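Capsular polysaccharide export system protein KpsC (Thermosulfurimonas dismutans, PDB 6MGB) transfers Kdo in β-linkage, probably from CMP-Kdo, in building the conserved glycolipid anchor of Gram-negative bacterial capsules. Local coordinates at residues E26-D31 with L89-D94; I162-G167 with T244-M249; D179-M184 with G212-M217. All coordinates share one frame; numbering follows the deposited sequence. Where two conformers were deposited one is given.

Contact 1 (E26-D31 with L89-D94); sequences EVFLED and LSLIVD
Phe-28 and Leu-29, at the end of the short helix 25-29, pack on Leu-91 and Val-93 of strand 90-94 in an apolar helix-on-sheet contact. The strand belongs to the mixed seven-stranded sheet that forms the core of one of the two domains expected of a GT-B glycosyltransferase. Alternation along the strand accounts for the pairing: Leu-91 and Val-93 both point toward the helix, whereas Ser-90 points away and hydrogen-bonds through OG to Leu-77 O. No hydrogen bond joins the two segments, and the 243 Å² they bury rests on side chains packing against one another and, at the phenylalanine ring, against the strand backbone.

Phe-28 gives the largest single share of it. Its CG stands anti to the carbonyl carbon (chi1 -72°), and Leu-91 CB lies over one ring face, 3.8 Å from the centroid and 19° off the normal, a CH-pi contact displaced toward the rim. Leu-91 CG is anti to its own backbone N (chi1 -165°), and beyond it CD2 closes on Phe-28 CB at 3.5 Å, so the leucine spans ring and stem together. One residue on, Leu-29 meets Val-93 at about a right angle, its CD2 resting against both methyls, 3.8 Å from CG1 and 3.9 Å from CG2 of Val-93. Leu-72 of the adjacent strand 69-74 touches this pair as well. Arg-302 takes up the end of the helix, its NH1 hydrogen-bonded to Phe-28 O and weakly to Leu-29 O. At the far rim of the aromatic ring, Leu-89 O lies in the ring plane at the edge, 3.9 Å from Phe-28 CE1.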
loop_
_atom_site.group_PDB
_atom_site.type_symbol
_atom_site.label_atom_id
_atom_site.label_comp_id
_atom_site.label_asym_id
_atom_site.label_seq_id
_atom_site.Cartn_x
_atom_site.Cartn_y
_atom_site.Cartn_z
ATOM N N GLU A 26 -9.236 1.057 18.650
ATOM C CA GLU A 26 -10.589 0.550 18.862
ATOM C C GLU A 26 -11.610 1.294 18.015
ATOM O O GLU A 26 -12.649 0.727 17.659
ATOM C CB GLU A 26 -10.963 0.642 20.339
ATOM C CG GLU A 26 -10.183 -0.311 21.219
ATOM C CD GLU A 26 -10.760 -0.403 22.619
ATOM O OE1 GLU A 26 -11.619 0.434 22.954
ATOM O OE2 GLU A 26 -10.382 -1.327 23.369
ATOM N N VAL A 27 -11.345 2.561 17.692
ATOM C CA VAL A 27 -12.230 3.288 16.790
ATOM C C VAL A 27 -12.164 2.687 15.392
ATOM O O VAL A 27 -13.194 2.489 14.737
ATOM C CB VAL A 27 -11.873 4.787 16.785
ATOM C CG1 VAL A 27 -12.734 5.545 15.781
ATOM C CG2 VAL A 27 -12.042 5.379 18.180
ATOM N N PHE A 28 -10.954 2.388 14.914
ATOM C CA PHE A 28 -10.809 1.733 13.619
ATOM C C PHE A 28 -11.512 0.381 13.613
ATOM O O PHE A 28 -12.251 0.055 12.678
ATOM C CB PHE A 28 -9.326 1.556 13.279
ATOM C CG PHE A 28 -8.615 2.835 12.924
ATOM C CD1 PHE A 28 -8.969 3.556 11.795
ATOM C CD2 PHE A 28 -7.567 3.296 13.703
ATOM C CE1 PHE A 28 -8.302 4.722 11.464
ATOM C CE2 PHE A 28 -6.898 4.460 13.377
ATOM C CZ PHE A 28 -7.265 5.174 12.257
ATOM N N LEU A 29 -11.293 -0.419 14.658
ATOM C CA LEU A 29 -11.805 -1.783 14.689
ATOM C C LEU A 29 -13.298 -1.857 14.977
ATOM O O LEU A 29 -13.923 -2.874 14.657
ATOM C CB LEU A 29 -11.054 -2.604 15.742
ATOM C CG LEU A 29 -9.614 -3.005 15.413
ATOM C CD1 LEU A 29 -8.982 -3.723 16.594
ATOM C CD2 LEU A 29 -9.564 -3.884 14.172
ATOM N N GLU A 30 -13.882 -0.819 15.571
ATOM C CA GLU A 30 -15.282 -0.840 15.988
ATOM C C GLU A 30 -15.542 -1.930 17.025
ATOM O O GLU A 30 -16.683 -2.365 17.208
ATOM C CB GLU A 30 -16.209 -1.008 14.778
ATOM C CG GLU A 30 -16.033 0.086 13.729
ATOM C CD GLU A 30 -16.707 -0.242 12.411
ATOM O OE1 GLU A 30 -17.456 -1.240 12.353
ATOM O OE2 GLU A 30 -16.484 0.497 11.429
ATOM N N ASP A 31 -14.482 -2.374 17.701
ATOM C CA ASP A 31 -14.562 -3.347 18.779
ATOM C C ASP A 31 -13.544 -2.963 19.843
ATOM O O ASP A 31 -12.670 -2.121 19.622
ATOM C CB ASP A 31 -14.289 -4.773 18.281
ATOM C CG ASP A 31 -15.392 -5.303 17.385
ATOM O OD1 ASP A 31 -16.557 -5.341 17.830
ATOM O OD2 ASP A 31 -15.089 -5.681 16.233
ATOM N N LEU A 89 -3.794 7.760 9.737
ATOM C CA LEU A 89 -5.102 8.374 9.560
ATOM C C LEU A 89 -6.133 7.404 9.006
ATOM O O LEU A 89 -7.336 7.666 9.117
ATOM C CB LEU A 89 -4.988 9.587 8.634
ATOM C CG LEU A 89 -4.065 10.701 9.135
ATOM C CD1 LEU A 89 -3.954 11.806 8.098
ATOM C CD2 LEU A 89 -4.557 11.261 10.464
ATOM N N SER A 90 -5.691 6.304 8.403
ATOM C CA SER A 90 -6.576 5.222 8.011
ATOM C C SER A 90 -5.879 3.906 8.307
ATOM O O SER A 90 -4.650 3.835 8.398
ATOM C CB SER A 90 -6.966 5.307 6.530
ATOM O OG SER A 90 -5.839 5.167 5.686
ATOM N N LEU A 91 -6.682 2.860 8.465
ATOM C CA LEU A 91 -6.187 1.554 8.865
ATOM C C LEU A 91 -6.840 0.492 7.997
ATOM O O LEU A 91 -8.051 0.534 7.762
ATOM C CB LEU A 91 -6.486 1.285 10.345
ATOM C CG LEU A 91 -5.744 0.130 11.012
ATOM C CD1 LEU A 91 -4.300 0.513 11.299
ATOM C CD2 LEU A 91 -6.464 -0.276 12.288
ATOM N N ILE A 92 -6.037 -0.448 7.516
ATOM C CA ILE A 92 -6.549 -1.599 6.784
ATOM C C ILE A 92 -6.790 -2.728 7.775
ATOM O O ILE A 92 -5.904 -3.077 8.564
ATOM C CB ILE A 92 -5.575 -2.023 5.672
ATOM C CG1 ILE A 92 -5.689 -1.045 4.499
ATOM C CG2 ILE A 92 -5.866 -3.448 5.203
ATOM C CD1 ILE A 92 -4.581 -1.165 3.478
ATOM N N VAL A 93 -7.995 -3.289 7.740
ATOM C CA VAL A 93 -8.408 -4.361 8.637
ATOM C C VAL A 93 -8.981 -5.453 7.743
ATOM O O VAL A 93 -10.107 -5.330 7.249
ATOM C CB VAL A 93 -9.436 -3.893 9.673
ATOM C CG1 VAL A 93 -9.833 -5.035 10.596
ATOM C CG2 VAL A 93 -8.882 -2.720 10.477
ATOM N N ASP A 94 -8.216 -6.518 7.530
ATOM C CA ASP A 94 -8.577 -7.547 6.556
ATOM C C ASP A 94 -8.839 -8.867 7.267
ATOM O O ASP A 94 -7.883 -9.500 7.755
ATOM C CB ASP A 94 -7.465 -7.710 5.519
ATOM C CG ASP A 94 -7.920 -8.482 4.295
ATOM O OD1 ASP A 94 -8.722 -9.426 4.450
ATOM O OD2 ASP A 94 -7.481 -8.140 3.178
#

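Contact 2 (I162-G167 with T244-M249); sequences IDQTYG and TVSSQM. With C5P (cytidine-5'-monophosphate), chain D.
Gln-164 meets Ser-246 through both ends of its amide, and this is the tightly packed part of the contact. OE1 of Gln-164 accepts from Ser-246 N at 3.1 Å, the donor tilted from the carbonyl plane, while Gln-164 NE2 gives a nearly straight bond (170°) to Ser-246 OG at 3.0 Å. The same NE2 also reaches Asp-168 OD2, and Ser-246 OG is paired with Ser-170 OG, so several bonds fix the rotation of the amide. A water with four hydrogen bonds completes the seam: it donates to Gln-164 OE1 at 2.7 Å and to Ile-162 O, and accepts from Thr-244 OG1 and Val-245 N. In the conformer described, Ile-162 CD1 fills the adjoining apolar space, 3.8 Å from Met-249 CG.

Both segments follow strands of the six-stranded parallel sheet, and together they line the nucleotide site of a GT-B, Rossmann-like domain. Thr-244 OG1 accepts from Ser-247 N in an ST motif, which shapes the turn into helix 248-255. Ser-247 is the N-cap: its OG, anti to the backbone N (chi1 174°), accepts from Met-249 N. The same Ser-247 OG donates to O1P of CMP at 2.8 Å. Gln-248 N points almost straight (173°) at phosphate O3P, also 2.8 Å away, where the helix end would be expected to favour negative charge. At the base, Asp-163 O accepts from cytosine N4 at 2.9 Å, and Met-249 SD lies 3.4 Å from cytosine N3.

The loose side begins past Gln-164. The chain turns off from 244-249 there, and Tyr-166 and Gly-167 are exposed.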
loop_
_atom_site.group_PDB
_atom_site.type_symbol
_atom_site.label_atom_id
_atom_site.label_comp_id
_atom_site.label_asym_id
_atom_site.label_seq_id
_atom_site.Cartn_x
_atom_site.Cartn_y
_atom_site.Cartn_z
ATOM N N ILE A 162 11.452 1.843 -9.276
ATOM C CA ILE A 162 11.053 2.076 -7.891
ATOM C C ILE A 162 11.796 1.084 -7.007
ATOM O O ILE A 162 11.698 -0.132 -7.200
ATOM C CB ILE A 162 9.531 1.942 -7.717
ATOM C CG1 ILE A 162 8.807 2.967 -8.598
ATOM C CG2 ILE A 162 9.138 2.122 -6.247
ATOM C CD1 ILE A 162 7.301 2.806 -8.631
ATOM N N ASP A 163 12.541 1.603 -6.034
ATOM C CA ASP A 163 13.205 0.754 -5.057
ATOM C C ASP A 163 12.311 0.605 -3.830
ATOM O O ASP A 163 11.422 1.420 -3.577
ATOM C CB ASP A 163 14.564 1.337 -4.658
ATOM C CG ASP A 163 15.473 0.309 -4.001
ATOM O OD1 ASP A 163 15.209 -0.903 -4.142
ATOM O OD2 ASP A 163 16.457 0.711 -3.342
ATOM N N GLN A 164 12.554 -0.459 -3.068
ATOM C CA GLN A 164 11.760 -0.766 -1.888
ATOM C C GLN A 164 12.689 -1.025 -0.708
ATOM O O GLN A 164 13.918 -1.017 -0.839
ATOM C CB GLN A 164 10.836 -1.960 -2.153
ATOM C CG GLN A 164 9.682 -1.615 -3.078
ATOM C CD GLN A 164 8.922 -2.835 -3.553
ATOM O OE1 GLN A 164 8.957 -3.183 -4.733
ATOM N NE2 GLN A 164 8.224 -3.491 -2.634
ATOM N N THR A 165 12.090 -1.235 0.462
ATOM C CA THR A 165 12.842 -1.462 1.687
ATOM C C THR A 165 13.097 -2.949 1.873
ATOM O O THR A 165 12.209 -3.777 1.649
ATOM C CB THR A 165 12.089 -0.921 2.905
ATOM O OG1 THR A 165 10.876 -1.661 3.087
ATOM C CG2 THR A 165 11.762 0.553 2.728
ATOM N N TYR A 166 14.310 -3.287 2.295
ATOM C CA TYR A 166 14.611 -4.685 2.547
ATOM C C TYR A 166 13.742 -5.206 3.685
ATOM O O TYR A 166 13.541 -4.529 4.697
ATOM C CB TYR A 166 16.091 -4.874 2.876
ATOM C CG TYR A 166 16.461 -6.330 2.894
ATOM C CD1 TYR A 166 16.959 -6.958 1.763
ATOM C CD2 TYR A 166 16.266 -7.091 4.030
ATOM C CE1 TYR A 166 17.278 -8.301 1.779
ATOM C CE2 TYR A 166 16.579 -8.431 4.055
ATOM C CZ TYR A 166 17.079 -9.031 2.929
ATOM O OH TYR A 166 17.392 -10.369 2.970
ATOM N N GLY A 167 13.221 -6.417 3.509
ATOM C CA GLY A 167 12.284 -6.994 4.447
ATOM C C GLY A 167 10.829 -6.731 4.128
ATOM O O GLY A 167 9.954 -7.206 4.863
ATOM N N THR A 244 8.424 -1.543 -11.315
ATOM C CA THR A 244 8.258 -1.835 -9.898
ATOM C C THR A 244 8.120 -3.338 -9.697
ATOM O O THR A 244 7.663 -4.061 -10.588
ATOM C CB THR A 244 7.031 -1.118 -9.311
ATOM O OG1 THR A 244 7.039 -1.233 -7.883
ATOM C CG2 THR A 244 5.732 -1.709 -9.859
ATOM N N VAL A 245 8.522 -3.798 -8.514
ATOM C CA VAL A 245 8.304 -5.182 -8.106
ATOM C C VAL A 245 6.930 -5.272 -7.459
ATOM O O VAL A 245 6.027 -5.934 -7.984
ATOM C CB VAL A 245 9.405 -5.677 -7.145
ATOM C CG1 VAL A 245 9.073 -7.075 -6.625
ATOM C CG2 VAL A 245 10.762 -5.682 -7.838
ATOM N N SER A 246 6.757 -4.592 -6.313
ATOM C CA SER A 246 5.492 -4.673 -5.587
ATOM C C SER A 246 5.161 -3.409 -4.794
ATOM O O SER A 246 4.310 -3.472 -3.897
ATOM C CB SER A 246 5.517 -5.864 -4.619
ATOM O OG SER A 246 6.511 -5.681 -3.625
ATOM N N SER A 247 5.785 -2.274 -5.096
ATOM C CA SER A 247 5.608 -1.075 -4.289
ATOM C C SER A 247 4.229 -0.455 -4.501
ATOM O O SER A 247 3.668 -0.485 -5.599
ATOM C CB SER A 247 6.688 -0.048 -4.629
ATOM O OG SER A 247 6.465 1.174 -3.951
ATOM N N GLN A 248 3.687 0.130 -3.428
ATOM C CA GLN A 248 2.461 0.913 -3.554
ATOM C C GLN A 248 2.651 2.084 -4.507
ATOM O O GLN A 248 1.680 2.570 -5.097
ATOM C CB GLN A 248 2.013 1.422 -2.182
ATOM C CG GLN A 248 0.776 2.316 -2.220
ATOM C CD GLN A 248 0.378 2.820 -0.848
ATOM O OE1 GLN A 248 0.727 2.224 0.172
ATOM N NE2 GLN A 248 -0.347 3.930 -0.814
ATOM N N MET A 249 3.889 2.556 -4.668
ATOM C CA MET A 249 4.141 3.663 -5.580
ATOM C C MET A 249 3.804 3.294 -7.017
ATOM O O MET A 249 3.554 4.186 -7.834
ATOM C CB MET A 249 5.601 4.110 -5.466
ATOM C CG MET A 249 5.930 5.369 -6.248
ATOM S SD MET A 249 7.527 6.064 -5.777
ATOM C CE MET A 249 7.687 7.388 -6.970
HETATM O O3P C5P D . 4.845 0.032 -0.830
HETATM P P C5P D . 6.039 0.859 -0.411
HETATM O O1P C5P D . 7.224 0.498 -1.301
HETATM O O2P C5P D . 6.483 0.804 1.037
HETATM O "O5'" C5P D . 5.653 2.365 -0.747
HETATM C "C5'" C5P D . 4.901 3.158 0.158
HETATM C "C4'" C5P D . 4.788 4.575 -0.343
HETATM O "O4'" C5P D . 6.071 5.236 -0.191
HETATM C "C3'" C5P D . 4.465 4.719 -1.824
HETATM O "O3'" C5P D . 3.076 4.638 -2.090
HETATM C "C2'" C5P D . 5.069 6.073 -2.176
HETATM O "O2'" C5P D . 4.204 7.135 -1.801
HETATM C "C1'" C5P D . 6.308 6.103 -1.280
HETATM N N1 C5P D . 7.521 5.637 -1.993
HETATM C C2 C5P D . 8.515 6.623 -2.524
HETATM N N3 C5P D . 9.743 6.138 -3.246
HETATM C C4 C5P D . 9.978 4.708 -3.430
HETATM C C5 C5P D . 8.988 3.727 -2.901
HETATM C C6 C5P D . 7.762 4.213 -2.180
HETATM O O2 C5P D . 8.330 7.781 -2.379
HETATM N N4 C5P D . 11.168 4.237 -4.132
HETATM O O HOH W 1 9.527 -1.612 -6.885
#

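Contact 3 (D179-M184 with G212-M217); sequences DTFREM and GYLARM
Phe-181 and Tyr-213 lay their rings one over the other in an offset stack, with centroids 4.1 Å apart and planes 5° from parallel. The offset fits one shape into the other: Phe-181 CE1 sits over the centre of the tyrosine ring, 3.4 Å above its plane, while Tyr-213 CB slides over the phenylalanine face in a CH-pi contact, 3.8 Å from that ring's centroid. Tyr-213 CG, anti to the carbonyl carbon (chi1 -62°), follows it over the same face. Beside the stack, the forked end of Leu-214 fills a hollow on helix 180-191. Its CD2 rests 3.6 Å from Phe-181 O, and its CD1 meets Met-184 CE at 3.9 Å, the side chains crossing at about a right angle. Farther along, Met-217, in the conformer described, brings CE to 3.6 Å from Arg-182 N. An alanine in place of Phe-181 would probably leave Tyr-213 without its stacking partner and open a gap against that face, letting the tyrosine ring turn more easily. The 212-217 loop is tied to the CMP site: the carboxylate of Asp-163, a CMP-binding residue, accepts from Leu-214 N at OD1 and from Ala-215 N at OD2, in the nucleotide-binding domain of a GT-B fold.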
loop_
_atom_site.group_PDB
_atom_site.type_symbol
_atom_site.label_atom_id
_atom_site.label_comp_id
_atom_site.label_asym_id
_atom_site.label_seq_id
_atom_site.Cartn_x
_atom_site.Cartn_y
_atom_site.Cartn_z
ATOM N N ASP A 179 16.286 -11.088 -5.731
ATOM C CA ASP A 179 16.936 -11.040 -7.034
ATOM C C ASP A 179 16.017 -10.524 -8.134
ATOM O O ASP A 179 16.505 -10.183 -9.216
ATOM C CB ASP A 179 17.464 -12.432 -7.397
ATOM C CG ASP A 179 18.648 -12.380 -8.344
ATOM O OD1 ASP A 179 18.593 -13.030 -9.409
ATOM O OD2 ASP A 179 19.632 -11.675 -8.032
ATOM N N THR A 180 14.706 -10.452 -7.884
ATOM C CA THR A 180 13.795 -9.857 -8.856
ATOM C C THR A 180 14.159 -8.407 -9.149
ATOM O O THR A 180 13.953 -7.930 -10.272
ATOM C CB THR A 180 12.357 -9.946 -8.340
ATOM O OG1 THR A 180 12.072 -11.297 -7.957
ATOM C CG2 THR A 180 11.367 -9.500 -9.410
ATOM N N PHE A 181 14.701 -7.692 -8.162
ATOM C CA PHE A 181 15.081 -6.300 -8.384
ATOM C C PHE A 181 16.234 -6.196 -9.375
ATOM O O PHE A 181 16.275 -5.270 -10.194
ATOM C CB PHE A 181 15.436 -5.646 -7.051
ATOM C CG PHE A 181 14.242 -5.345 -6.197
ATOM C CD1 PHE A 181 13.735 -6.297 -5.328
ATOM C CD2 PHE A 181 13.615 -4.113 -6.274
ATOM C CE1 PHE A 181 12.629 -6.023 -4.547
ATOM C CE2 PHE A 181 12.509 -3.833 -5.496
ATOM C CZ PHE A 181 12.015 -4.789 -4.633
ATOM N N ARG A 182 17.182 -7.134 -9.319
ATOM C CA ARG A 182 18.260 -7.148 -10.304
ATOM C C ARG A 182 17.725 -7.469 -11.695
ATOM O O ARG A 182 18.127 -6.842 -12.681
ATOM C CB ARG A 182 19.339 -8.153 -9.900
ATOM C CG ARG A 182 20.535 -8.179 -10.839
ATOM C CD ARG A 182 21.688 -8.980 -10.253
ATOM N NE ARG A 182 21.344 -10.384 -10.039
ATOM C CZ ARG A 182 21.469 -11.338 -10.957
ATOM N NH1 ARG A 182 21.926 -11.053 -12.170
ATOM N NH2 ARG A 182 21.131 -12.585 -10.663
ATOM N N GLU A 183 16.816 -8.443 -11.794
ATOM C CA GLU A 183 16.198 -8.743 -13.082
ATOM C C GLU A 183 15.444 -7.533 -13.619
ATOM O O GLU A 183 15.511 -7.228 -14.815
ATOM C CB GLU A 183 15.258 -9.941 -12.938
ATOM C CG GLU A 183 14.643 -10.414 -14.245
ATOM C CD GLU A 183 13.697 -11.583 -14.053
ATOM O OE1 GLU A 183 13.204 -11.775 -12.921
ATOM O OE2 GLU A 183 13.447 -12.313 -15.034
ATOM N N MET A 184 14.718 -6.832 -12.745
ATOM C CA MET A 184 13.986 -5.644 -13.170
ATOM C C MET A 184 14.925 -4.602 -13.759
ATOM O O MET A 184 14.608 -3.968 -14.773
ATOM C CB MET A 184 13.217 -5.055 -11.988
ATOM C CG MET A 184 12.378 -3.839 -12.335
ATOM S SD MET A 184 11.423 -3.237 -10.930
ATOM C CE MET A 184 12.713 -2.492 -9.941
ATOM N N GLY A 212 17.879 -0.711 1.245
ATOM C CA GLY A 212 17.135 -0.905 0.019
ATOM C C GLY A 212 17.713 -2.030 -0.824
ATOM O O GLY A 212 18.811 -2.528 -0.592
ATOM N N TYR A 213 16.932 -2.433 -1.825
ATOM C CA TYR A 213 17.388 -3.459 -2.754
ATOM C C TYR A 213 18.309 -2.858 -3.811
ATOM O O TYR A 213 19.495 -3.196 -3.884
ATOM C CB TYR A 213 16.189 -4.145 -3.414
ATOM C CG TYR A 213 15.270 -4.867 -2.453
ATOM C CD1 TYR A 213 15.528 -6.177 -2.065
ATOM C CD2 TYR A 213 14.133 -4.248 -1.949
ATOM C CE1 TYR A 213 14.685 -6.845 -1.193
ATOM C CE2 TYR A 213 13.285 -4.908 -1.076
ATOM C CZ TYR A 213 13.564 -6.204 -0.703
ATOM O OH TYR A 213 12.719 -6.861 0.163
ATOM N N LEU A 214 17.774 -1.956 -4.639
ATOM C CA LEU A 214 18.585 -1.320 -5.670
ATOM C C LEU A 214 19.584 -0.338 -5.071
ATOM O O LEU A 214 20.656 -0.121 -5.645
ATOM C CB LEU A 214 17.685 -0.604 -6.676
ATOM C CG LEU A 214 16.728 -1.492 -7.475
ATOM C CD1 LEU A 214 15.718 -0.640 -8.225
ATOM C CD2 LEU A 214 17.503 -2.376 -8.439
ATOM N N ALA A 215 19.257 0.252 -3.920
ATOM C CA ALA A 215 20.134 1.253 -3.324
ATOM C C ALA A 215 21.474 0.655 -2.909
ATOM O O ALA A 215 22.479 1.375 -2.859
ATOM C CB ALA A 215 19.446 1.898 -2.121
ATOM N N ARG A 216 21.513 -0.645 -2.614
ATOM C CA ARG A 216 22.744 -1.313 -2.207
ATOM C C ARG A 216 23.543 -1.867 -3.379
ATOM O O ARG A 216 24.700 -2.252 -3.190
ATOM C CB ARG A 216 22.437 -2.465 -1.245
ATOM C CG ARG A 216 21.621 -2.058 -0.036
ATOM C CD ARG A 216 22.368 -1.175 0.939
ATOM N NE ARG A 216 23.461 -1.858 1.628
ATOM C CZ ARG A 216 24.106 -1.351 2.672
ATOM N NH1 ARG A 216 23.750 -0.165 3.131
ATOM N NH2 ARG A 216 25.102 -2.016 3.249
ATOM N N MET A 217 22.960 -1.927 -4.571
ATOM C CA MET A 217 23.658 -2.471 -5.724
ATOM C C MET A 217 24.649 -1.456 -6.285
ATOM O O MET A 217 24.514 -0.243 -6.102
ATOM C CB MET A 217 22.670 -2.866 -6.820
ATOM C CG MET A 217 21.669 -3.929 -6.421
ATOM S SD MET A 217 20.614 -4.379 -7.812
ATOM C CE MET A 217 19.411 -5.421 -6.999
#

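Contact 1 closes before contact 2 opens along the chain; contact 3 is nested within the loop that contact 2 closes. The two later contacts are neighbours, their centres about 10 Å apart, and belong to the domain built round the parallel sheet, with the loop at Asp-163 touching the one at Tyr-213. Contact 1 belongs to the mixed sheet, with its centre about 25 Å from contact 2's and about 34 Å from contact 3's, across the chain's centre from the latter. This two-sheet layout agrees with a GT-B enzyme: contact 2 forms part of the nucleotide site, contact 3 joins helix 180-191 to the loop that bonds the Asp-163 carboxylate, and contact 1 packs the other domain.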